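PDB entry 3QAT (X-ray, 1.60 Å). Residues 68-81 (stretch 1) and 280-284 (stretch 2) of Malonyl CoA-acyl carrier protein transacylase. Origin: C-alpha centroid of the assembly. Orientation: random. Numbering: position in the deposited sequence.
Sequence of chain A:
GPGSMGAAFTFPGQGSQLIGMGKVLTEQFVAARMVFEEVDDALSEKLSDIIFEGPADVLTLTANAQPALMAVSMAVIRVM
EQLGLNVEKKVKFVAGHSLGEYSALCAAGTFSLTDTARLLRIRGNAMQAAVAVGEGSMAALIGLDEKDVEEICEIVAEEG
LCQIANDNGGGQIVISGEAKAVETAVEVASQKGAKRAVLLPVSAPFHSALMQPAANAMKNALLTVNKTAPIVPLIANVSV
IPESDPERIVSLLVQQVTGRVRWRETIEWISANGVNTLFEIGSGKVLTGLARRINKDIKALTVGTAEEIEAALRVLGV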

# COMPACT_ATOMS: atom_id res chain seq x y z
N ALA A 68 2.21 3.36 -10.73
CA ALA A 68 1.38 4.59 -10.87
C ALA A 68 1.01 5.24 -9.54
O ALA A 68 1.11 6.46 -9.39
CB ALA A 68 0.10 4.31 -11.66
N LEU A 69 0.57 4.43 -8.58
CA LEU A 69 0.20 4.98 -7.27
C LEU A 69 1.42 5.57 -6.58
O LEU A 69 1.31 6.63 -5.92
CB LEU A 69 -0.47 3.91 -6.39
CG LEU A 69 -1.97 3.74 -6.72
CD1 LEU A 69 -2.51 2.43 -6.14
CD2 LEU A 69 -2.76 4.93 -6.17
N MET A 70 2.58 4.91 -6.70
CA MET A 70 3.80 5.44 -6.11
C MET A 70 4.13 6.80 -6.75
O MET A 70 4.48 7.74 -6.03
CB MET A 70 4.96 4.45 -6.28
CG MET A 70 6.33 4.91 -5.71
SD MET A 70 7.23 5.97 -6.88
CE MET A 70 7.51 4.85 -8.25
N ALA A 71 3.96 6.91 -8.07
CA ALA A 71 4.28 8.19 -8.76
C ALA A 71 3.41 9.32 -8.19
O ALA A 71 3.91 10.40 -7.94
CB ALA A 71 4.04 8.06 -10.26
N VAL A 72 2.11 9.07 -8.01
CA VAL A 72 1.24 10.11 -7.46
C VAL A 72 1.73 10.51 -6.07
O VAL A 72 1.84 11.70 -5.77
CB VAL A 72 -0.22 9.66 -7.42
CG1 VAL A 72 -1.10 10.74 -6.75
CG2 VAL A 72 -0.71 9.36 -8.84
N SER A 73 2.03 9.52 -5.22
CA SER A 73 2.52 9.83 -3.88
C SER A 73 3.81 10.64 -3.91
O SER A 73 3.96 11.64 -3.19
CB SER A 73 2.73 8.55 -3.05
OG SER A 73 1.51 7.97 -2.65
N MET A 74 4.74 10.21 -4.75
CA MET A 74 6.05 10.92 -4.83
C MET A 74 5.92 12.31 -5.45
O MET A 74 6.65 13.22 -5.08
CB MET A 74 7.09 10.07 -5.57
CG MET A 74 7.63 8.93 -4.69
SD MET A 74 8.32 9.48 -3.09
CE MET A 74 9.56 10.67 -3.61
N ALA A 75 4.96 12.50 -6.37
CA ALA A 75 4.70 13.86 -6.89
C ALA A 75 4.27 14.77 -5.72
O ALA A 75 4.77 15.90 -5.58
CB ALA A 75 3.61 13.84 -7.97
N VAL A 76 3.35 14.30 -4.88
CA VAL A 76 2.96 15.07 -3.69
C VAL A 76 4.17 15.36 -2.79
O VAL A 76 4.36 16.52 -2.37
CB VAL A 76 1.85 14.38 -2.91
CG1 VAL A 76 1.59 15.11 -1.56
CG2 VAL A 76 0.58 14.33 -3.74
N ILE A 77 5.00 14.35 -2.51
CA ILE A 77 6.18 14.55 -1.66
C ILE A 77 7.09 15.63 -2.25
O ILE A 77 7.58 16.52 -1.52
CB ILE A 77 6.98 13.23 -1.41
CG1 ILE A 77 6.16 12.22 -0.57
CG2 ILE A 77 8.38 13.52 -0.76
CD1 ILE A 77 5.90 12.64 0.93
N ARG A 78 7.36 15.53 -3.55
CA ARG A 78 8.30 16.48 -4.15
C ARG A 78 7.77 17.90 -4.14
O ARG A 78 8.55 18.84 -3.92
CB ARG A 78 8.68 16.08 -5.58
CG ARG A 78 9.43 14.79 -5.61
CD ARG A 78 10.90 15.02 -5.38
NE ARG A 78 11.64 13.77 -5.53
CZ ARG A 78 12.08 13.29 -6.70
NH1 ARG A 78 11.84 13.91 -7.84
NH2 ARG A 78 12.76 12.16 -6.71
N VAL A 79 6.47 18.07 -4.39
CA VAL A 79 5.86 19.40 -4.26
C VAL A 79 5.99 19.93 -2.82
O VAL A 79 6.42 21.08 -2.62
CB VAL A 79 4.38 19.42 -4.73
CG1 VAL A 79 3.71 20.79 -4.41
CG2 VAL A 79 4.29 19.13 -6.22
N MET A 80 5.67 19.10 -1.82
CA MET A 80 5.83 19.50 -0.42
C MET A 80 7.27 19.90 -0.10
O MET A 80 7.51 20.92 0.57
CB MET A 80 5.38 18.38 0.53
CG MET A 80 3.89 18.08 0.44
SD MET A 80 3.38 16.79 1.61
CE MET A 80 3.26 17.68 3.16
N GLU A 81 8.23 19.10 -0.55
CA GLU A 81 9.63 19.43 -0.34
C GLU A 81 10.04 20.75 -1.00
O GLU A 81 10.77 21.54 -0.37
CB GLU A 81 10.54 18.28 -0.78
CG GLU A 81 10.34 17.06 0.11
CD GLU A 81 11.13 15.87 -0.38
OE1 GLU A 81 11.33 15.72 -1.61
OE2 GLU A 81 11.52 15.06 0.49
N GLU A 280 -2.39 11.01 4.69
CA GLU A 280 -2.44 10.07 3.55
C GLU A 280 -1.90 10.81 2.31
O GLU A 280 -2.52 11.76 1.81
CB GLU A 280 -3.89 9.61 3.33
CG GLU A 280 -4.02 8.65 2.13
CD GLU A 280 -5.38 7.95 2.05
OE1 GLU A 280 -6.36 8.46 2.68
OE2 GLU A 280 -5.43 6.86 1.39
N ILE A 281 -0.75 10.35 1.83
CA ILE A 281 -0.01 11.07 0.80
C ILE A 281 -0.28 10.43 -0.56
O ILE A 281 0.11 9.29 -0.78
CB ILE A 281 1.52 10.99 1.08
CG1 ILE A 281 1.89 11.52 2.48
CG2 ILE A 281 2.29 11.76 -0.01
CD1 ILE A 281 1.47 12.99 2.72
N GLY A 282 -0.92 11.16 -1.46
CA GLY A 282 -1.17 10.64 -2.82
C GLY A 282 -2.63 10.57 -3.23
O GLY A 282 -3.40 11.47 -2.95
N SER A 283 -3.00 9.49 -3.92
CA SER A 283 -4.34 9.36 -4.51
C SER A 283 -5.38 8.81 -3.53
O SER A 283 -5.15 7.78 -2.91
CB SER A 283 -4.26 8.41 -5.72
OG SER A 283 -5.54 8.35 -6.37
N GLY A 284 -6.52 9.49 -3.42
CA GLY A 284 -7.70 8.93 -2.73
C GLY A 284 -7.76 9.16 -1.22
O GLY A 284 -6.89 9.82 -0.61
O HOH W 1 -0.88 7.50 -4.32

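Residues 68-81 form part of a longer helix, its backbone held by a regular ladder of i to i+4 hydrogen bonds such as Ser73 N to Leu69 O and Ile77 N to Ser73 O. Against it comes the end of a strand, Glu280 and Ile281, which gives way at Gly282 to a loop. No two residues that touch across the stretches are closer than 201 positions in sequence, yet their backbones nearly touch: Ser73 CA and Gly282 CA are 3.9 Å apart, and together the stretches bury 341 Å² of surface.

So close an approach suits a residue with no side chain at Gly282. Gly282 adopts phi 122° and psi -139°, where a CB would jam against the carbonyl oxygen of Ile281; that alone calls for glycine. The helix adds a second reason, since an ideal CB here would sit 2.5 Å from Ser73 OG, a clash. The bare CA instead leaves room for the serine hydroxyl, with Ser73 OG 3.8 Å from Gly282 CA.

Serine suits its place because it is short and polar. In its m rotamer it donates a hydrogen bond from Ser73 OG to Ile281 O, 2.7 Å long, satisfying a carbonyl where the strand ends. A water extends this polar seam: it donates to Leu69 O at 2.8 Å and to Ser73 OG at 3.0 Å, and accepts from Ser283 N at 2.9 Å. The water thus ties a helix carbonyl and a side-chain hydroxyl to the loop backbone.

Around this seam the fit is apolar. Ile281 is the main bump of stretch 2, pointing toward the helix and having 99 Å² covered by it. Its branched side chain enters a hollow lined by Val76, Ile77 and Met80. Ile281 CG2 meets Val76 CG1 and Ile77 CD1, each at 3.8 Å, while Ile281 CD1 reaches Met80 SD at 4.4 Å. Ile77 starts sideways from its CA, but its longer chain brings CD1 into the contact; Met80, whose CA-to-CB bond points toward the strand, offers a long, unbranched arm to the far end of Ile281.

One turn before Val76, Val72 also points toward stretch 2. The compact valine packs against loop backbone, with Val72 CG1 3.8 Å from Gly282 C and 3.6 Å from Ser283 N. Farther along, Leu69 leaves its CA sideways, yet its end comes nearer, placing Leu69 CD2 3.8 Å from Ser283 CB. Ser283 can present that methylene to leucine while its OG is hydrogen-bonded elsewhere in the structure.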